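Local coordinates for CBS domain containing membrane protein (Sphaerobacter thermophilus, PDB 4ESY) that carries a pair of CBS domains at the C-terminal end of a longer membrane protein, where they probably act as a regulatory, ligand-sensing module, at residues Pro53-Ile64 with Pro140-Ile150. Numbering follows the deposited sequence. Where two conformers were deposited one is given.
Sequences PVVDQNGHLVGI and PVVQDGVPVGI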
ATOM      1  N   PRO B  53       5.705  12.019   7.054  1.00 22.84           N
ATOM      2  CA  PRO B  53       6.951  12.772   7.286  1.00 20.44           C
ATOM      3  C   PRO B  53       7.129  13.020   8.785  1.00 22.37           C
ATOM      4  O   PRO B  53       6.131  13.223   9.496  1.00 23.35           O
ATOM      5  CB  PRO B  53       6.710  14.115   6.560  1.00 18.13           C
ATOM      6  CG  PRO B  53       5.500  13.893   5.694  1.00 19.68           C
ATOM      7  CD  PRO B  53       4.697  12.778   6.282  1.00 22.33           C
ATOM      8  N   VAL B  54       8.373  12.919   9.259  1.00 18.78           N
ATOM      9  CA  VAL B  54       8.751  13.294  10.600  1.00 19.16           C
ATOM     10  C   VAL B  54       9.417  14.698  10.518  1.00 20.39           C
ATOM     11  O   VAL B  54      10.320  14.917   9.684  1.00 20.51           O
ATOM     12  CB  VAL B  54       9.743  12.294  11.162  1.00 18.31           C
ATOM     13  CG1 VAL B  54      10.003  12.649  12.585  1.00 17.04           C
ATOM     14  CG2 VAL B  54       9.125  10.866  11.023  1.00 16.18           C
ATOM     15  N   VAL B  55       8.919  15.648  11.302  1.00 18.08           N
ATOM     16  CA  VAL B  55       9.493  17.003  11.285  1.00 21.09           C
ATOM     17  C   VAL B  55      10.084  17.408  12.639  1.00 20.99           C
ATOM     18  O   VAL B  55       9.725  16.834  13.668  1.00 18.09           O
ATOM     19  CB  VAL B  55       8.468  18.040  10.861  1.00 20.42           C
ATOM     20  CG1 VAL B  55       7.918  17.722   9.451  1.00 19.19           C
ATOM     21  CG2 VAL B  55       7.315  18.125  11.882  1.00 21.94           C
ATOM     22  N   ASP B  56      10.958  18.410  12.647  1.00 20.99           N
ATOM     23  CA  ASP B  56      11.416  18.977  13.920  1.00 21.75           C
ATOM     24  C   ASP B  56      10.416  19.967  14.517  1.00 23.26           C
ATOM     25  O   ASP B  56       9.310  20.168  13.951  1.00 21.12           O
ATOM     26  CB  ASP B  56      12.814  19.578  13.811  1.00 24.02           C
ATOM     27  CG  ASP B  56      12.873  20.828  12.905  1.00 24.90           C
ATOM     28  OD1 ASP B  56      11.850  21.425  12.526  1.00 25.63           O
ATOM     29  OD2 ASP B  56      13.991  21.219  12.580  1.00 26.43           O
ATOM     30  N   GLN B  57      10.751  20.566  15.659  0.52 24.92           N
ATOM     31  CA  GLN B  57       9.764  21.401  16.340  0.52 26.31           C
ATOM     32  C   GLN B  57       9.328  22.559  15.460  0.52 26.80           C
ATOM     33  O   GLN B  57       8.186  23.003  15.554  0.52 28.75           O
ATOM     34  CB  GLN B  57      10.221  21.906  17.728  0.52 27.60           C
ATOM     35  CG  GLN B  57       9.104  22.721  18.419  0.52 28.88           C
ATOM     36  CD  GLN B  57       9.363  23.035  19.881  0.52 29.07           C
ATOM     37  OE1 GLN B  57      10.512  23.243  20.295  0.52 31.72           O
ATOM     38  NE2 GLN B  57       8.292  23.082  20.673  0.52 24.86           N
ATOM     39  N   ASN B  58      10.209  23.022  14.576  1.00 23.79           N
ATOM     40  CA  ASN B  58       9.830  24.131  13.698  1.00 26.87           C
ATOM     41  C   ASN B  58       9.349  23.700  12.310  1.00 25.11           C
ATOM     42  O   ASN B  58       9.230  24.530  11.416  1.00 25.71           O
ATOM     43  CB  ASN B  58      10.983  25.142  13.553  1.00 30.79           C
ATOM     44  CG  ASN B  58      11.591  25.503  14.889  1.00 33.90           C
ATOM     45  OD1 ASN B  58      12.693  25.056  15.212  1.00 36.34           O
ATOM     46  ND2 ASN B  58      10.858  26.278  15.694  1.00 34.63           N
ATOM     47  N   GLY B  59       9.093  22.407  12.130  1.00 22.37           N
ATOM     48  CA  GLY B  59       8.392  21.963  10.941  1.00 23.36           C
ATOM     49  C   GLY B  59       9.229  21.547   9.739  1.00 23.41           C
ATOM     50  O   GLY B  59       8.675  21.258   8.706  1.00 22.76           O
ATOM     51  N   HIS B  60      10.548  21.506   9.868  1.00 19.29           N
ATOM     52  CA  HIS B  60      11.394  21.034   8.775  1.00 23.45           C
ATOM     53  C   HIS B  60      11.454  19.504   8.736  1.00 23.54           C
ATOM     54  O   HIS B  60      11.509  18.859   9.780  1.00 21.16           O
ATOM     55  CB  HIS B  60      12.813  21.545   8.963  1.00 24.39           C
ATOM     56  CG  HIS B  60      12.880  23.011   9.218  1.00 29.91           C
ATOM     57  ND1 HIS B  60      12.576  23.943   8.249  1.00 33.06           N
ATOM     58  CD2 HIS B  60      13.207  23.708  10.333  1.00 31.87           C
ATOM     59  CE1 HIS B  60      12.716  25.157   8.758  1.00 34.97           C
ATOM     60  NE2 HIS B  60      13.089  25.043  10.025  1.00 33.48           N
ATOM     61  N   LEU B  61      11.497  18.934   7.539  1.00 20.68           N
ATOM     62  CA  LEU B  61      11.558  17.468   7.382  1.00 20.38           C
ATOM     63  C   LEU B  61      12.851  16.925   8.001  1.00 21.02           C
ATOM     64  O   LEU B  61      13.907  17.427   7.715  1.00 22.33           O
ATOM     65  CB  LEU B  61      11.577  17.124   5.891  1.00 22.18           C
ATOM     66  CG  LEU B  61      11.593  15.657   5.532  1.00 23.40           C
ATOM     67  CD1 LEU B  61      10.282  15.016   5.959  1.00 23.48           C
ATOM     68  CD2 LEU B  61      11.796  15.510   4.023  1.00 25.46           C
ATOM     69  N   VAL B  62      12.774  15.883   8.811  1.00 18.14           N
ATOM     70  CA  VAL B  62      13.970  15.260   9.320  1.00 21.57           C
ATOM     71  C   VAL B  62      13.971  13.735   9.045  1.00 24.79           C
ATOM     72  O   VAL B  62      14.987  13.086   9.190  1.00 25.29           O
ATOM     73  CB  VAL B  62      14.211  15.503  10.856  1.00 18.65           C
ATOM     74  CG1 VAL B  62      14.583  16.964  11.134  1.00 20.71           C
ATOM     75  CG2 VAL B  62      13.014  15.006  11.711  1.00 14.60           C
ATOM     76  N   GLY B  63      12.843  13.179   8.617  1.00 23.13           N
ATOM     77  CA  GLY B  63      12.800  11.748   8.416  1.00 22.94           C
ATOM     78  C   GLY B  63      11.438  11.331   7.905  1.00 20.71           C
ATOM     79  O   GLY B  63      10.579  12.181   7.648  1.00 23.01           O
ATOM     80  N   ILE B  64      11.297  10.030   7.714  1.00 21.26           N
ATOM     81  CA  ILE B  64      10.061   9.374   7.299  1.00 22.90           C
ATOM     82  C   ILE B  64       9.810   8.213   8.252  1.00 20.10           C
ATOM     83  O   ILE B  64      10.749   7.538   8.667  1.00 19.16           O
ATOM     84  CB  ILE B  64      10.228   8.749   5.950  1.00 30.01           C
ATOM     85  CG1 ILE B  64      10.759   9.790   4.984  1.00 34.02           C
ATOM     86  CG2 ILE B  64       8.879   8.168   5.456  1.00 33.03           C
ATOM     87  CD1 ILE B  64       9.746  10.864   4.708  1.00 34.26           C
ATOM     88  N   PRO B 140       9.407  11.799  -0.330  1.00 22.61           N
ATOM     89  CA  PRO B 140       8.822  13.003   0.257  1.00 24.56           C
ATOM     90  C   PRO B 140       8.853  14.208  -0.715  1.00 26.18           C
ATOM     91  O   PRO B 140       9.788  14.372  -1.491  1.00 27.95           O
ATOM     92  CB  PRO B 140       9.680  13.249   1.526  1.00 26.19           C
ATOM     93  CG  PRO B 140      10.989  12.618   1.231  1.00 29.64           C
ATOM     94  CD  PRO B 140      10.695  11.442   0.302  1.00 27.58           C
ATOM     95  N   VAL B 141       7.789  14.999  -0.703  1.00 25.49           N
ATOM     96  CA  VAL B 141       7.714  16.212  -1.513  1.00 23.79           C
ATOM     97  C   VAL B 141       7.838  17.375  -0.546  1.00 26.08           C
ATOM     98  O   VAL B 141       7.159  17.430   0.474  1.00 26.21           O
ATOM     99  CB  VAL B 141       6.409  16.285  -2.335  1.00 22.69           C
ATOM    100  CG1 VAL B 141       6.444  17.466  -3.300  1.00 23.92           C
ATOM    101  CG2 VAL B 141       6.205  14.983  -3.120  1.00 22.41           C
ATOM    102  N   VAL B 142       8.757  18.277  -0.862  1.00 26.32           N
ATOM    103  CA  VAL B 142       9.091  19.398  -0.017  1.00 30.16           C
ATOM    104  C   VAL B 142       8.968  20.671  -0.813  1.00 32.80           C
ATOM    105  O   VAL B 142       9.422  20.734  -1.951  1.00 34.05           O
ATOM    106  CB  VAL B 142      10.526  19.246   0.479  1.00 35.40           C
ATOM    107  CG1 VAL B 142      10.990  20.505   1.185  1.00 40.11           C
ATOM    108  CG2 VAL B 142      10.603  18.050   1.393  1.00 34.39           C
ATOM    109  N   GLN B 143       8.343  21.675  -0.205  1.00 34.17           N
ATOM    110  CA  GLN B 143       8.140  22.990  -0.795  1.00 37.79           C
ATOM    111  C   GLN B 143       8.622  24.010   0.246  1.00 48.57           C
ATOM    112  O   GLN B 143       7.964  24.227   1.270  1.00 48.41           O
ATOM    113  CB  GLN B 143       6.650  23.183  -1.144  1.00 34.27           C
ATOM    114  CG  GLN B 143       6.277  24.566  -1.753  1.00 59.41           C
ATOM    115  CD  GLN B 143       4.769  24.738  -1.990  1.00 61.37           C
ATOM    116  OE1 GLN B 143       3.975  23.809  -1.805  1.00 61.71           O
ATOM    117  NE2 GLN B 143       4.371  25.932  -2.387  1.00 64.54           N
ATOM    118  N   ASP B 144       9.804  24.579   0.004  1.00 57.12           N
ATOM    119  CA  ASP B 144      10.460  25.532   0.917  1.00 63.11           C
ATOM    120  C   ASP B 144      10.838  24.929   2.275  1.00 62.87           C
ATOM    121  O   ASP B 144      10.595  25.549   3.312  1.00 64.39           O
ATOM    122  CB  ASP B 144       9.601  26.785   1.148  1.00 67.49           C
ATOM    123  CG  ASP B 144       9.095  27.417  -0.149  1.00 71.54           C
ATOM    124  OD1 ASP B 144       9.859  27.475  -1.147  1.00 74.27           O
ATOM    125  OD2 ASP B 144       7.920  27.865  -0.157  1.00 71.56           O
ATOM    126  N   GLY B 145      11.428  23.736   2.284  1.00 60.34           N
ATOM    127  CA  GLY B 145      11.826  23.101   3.536  1.00 58.66           C
ATOM    128  C   GLY B 145      10.735  22.281   4.232  1.00 52.91           C
ATOM    129  O   GLY B 145      11.047  21.357   5.017  1.00 51.57           O
ATOM    130  N   VAL B 146       9.480  22.618   3.900  1.00 46.71           N
ATOM    131  CA  VAL B 146       8.250  22.051   4.464  1.00 38.73           C
ATOM    132  C   VAL B 146       7.664  20.908   3.653  1.00 31.38           C
ATOM    133  O   VAL B 146       7.363  21.090   2.448  1.00 27.47           O
ATOM    134  CB  VAL B 146       7.158  23.136   4.487  1.00 39.16           C
ATOM    135  CG1 VAL B 146       5.830  22.574   4.925  1.00 36.87           C
ATOM    136  CG2 VAL B 146       7.560  24.284   5.418  1.00 44.70           C
ATOM    137  N   PRO B 147       7.438  19.748   4.311  1.00 29.28           N
ATOM    138  CA  PRO B 147       6.820  18.590   3.651  1.00 28.19           C
ATOM    139  C   PRO B 147       5.411  18.945   3.152  1.00 24.66           C
ATOM    140  O   PRO B 147       4.636  19.587   3.835  1.00 26.82           O
ATOM    141  CB  PRO B 147       6.718  17.529   4.768  1.00 30.55           C
ATOM    142  CG  PRO B 147       7.460  18.077   5.932  1.00 33.13           C
ATOM    143  CD  PRO B 147       7.609  19.554   5.766  1.00 32.57           C
ATOM    144  N   VAL B 148       5.074  18.535   1.957  1.00 22.59           N
ATOM    145  CA  VAL B 148       3.728  18.798   1.486  1.00 22.56           C
ATOM    146  C   VAL B 148       3.121  17.497   1.028  1.00 23.10           C
ATOM    147  O   VAL B 148       1.971  17.448   0.649  1.00 25.08           O
ATOM    148  CB  VAL B 148       3.726  19.791   0.292  1.00 36.19           C
ATOM    149  CG1 VAL B 148       4.145  21.187   0.744  1.00 37.15           C
ATOM    150  CG2 VAL B 148       4.641  19.292  -0.801  1.00 34.70           C
ATOM    151  N   GLY B 149       3.894  16.424   1.061  1.00 24.52           N
ATOM    152  CA  GLY B 149       3.335  15.136   0.711  1.00 25.30           C
ATOM    153  C   GLY B 149       4.366  14.033   0.710  1.00 26.19           C
ATOM    154  O   GLY B 149       5.553  14.299   0.881  1.00 25.45           O
ATOM    155  N   ILE B 150       3.899  12.796   0.525  1.00 26.39           N
ATOM    156  CA  ILE B 150       4.769  11.654   0.254  1.00 26.35           C
ATOM    157  C   ILE B 150       4.177  10.937  -0.947  1.00 24.31           C
ATOM    158  O   ILE B 150       2.990  10.645  -0.969  1.00 26.32           O
ATOM    159  CB  ILE B 150       4.877  10.659   1.426  1.00 28.74           C
ATOM    160  CG1 ILE B 150       5.721  11.218   2.563  1.00 29.28           C
ATOM    161  CG2 ILE B 150       5.574   9.357   0.954  1.00 31.80           C
ATOM    162  CD1 ILE B 150       5.690  10.345   3.845  1.00 37.91           C
TER
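Pro147 presses its ring against both Pro53 and Val55, joining the beta hairpin of one CBS motif to its counterpart in the other. The two hairpins, 53-64 and 140-150, pack face to face in the pseudo-twofold manner of a CBS pair (Bateman module). The strands that face each other run nearly antiparallel: 53-55 and 146-150 make an angle of 162°. CB of Pro147 lies 3.9 Å from CB of Pro53, the two rings meeting at a slant, while CG of Pro147 touches Val55 CG1 at 3.6 Å; a chi1 of -59° sets this methyl anti to the carbonyl carbon of Val55 and turns it onto the Pro147 ring.

The second half of the interface repeats this theme with roles exchanged. Leu61 stands across the Pro140 ring at roughly a right angle and splits its branches: CD2 sits 3.8 Å from Val142 CG2 and also rests on Pro140 CB, whereas CD1 turns back to Pro147. The ends of Ile64 and Ile150 meet head-on, CD1 to CD1 at 4.2 Å, and Ile64 CD1 also meets Pro140 CB.

A classic beta bulge interrupts each hairpin, Val62-Gly63 opposite Val54 in one and Val148-Gly149 opposite Val141 in the other. Strand 31-32 extends the first hairpin through backbone hydrogen bonds between Val31 and both Pro53 and Val55. Ile150, its side chain extended (chi2 172°), runs alongside Pro53, pointing the other way, and brings CD1 to 3.6 Å from Pro53 CD.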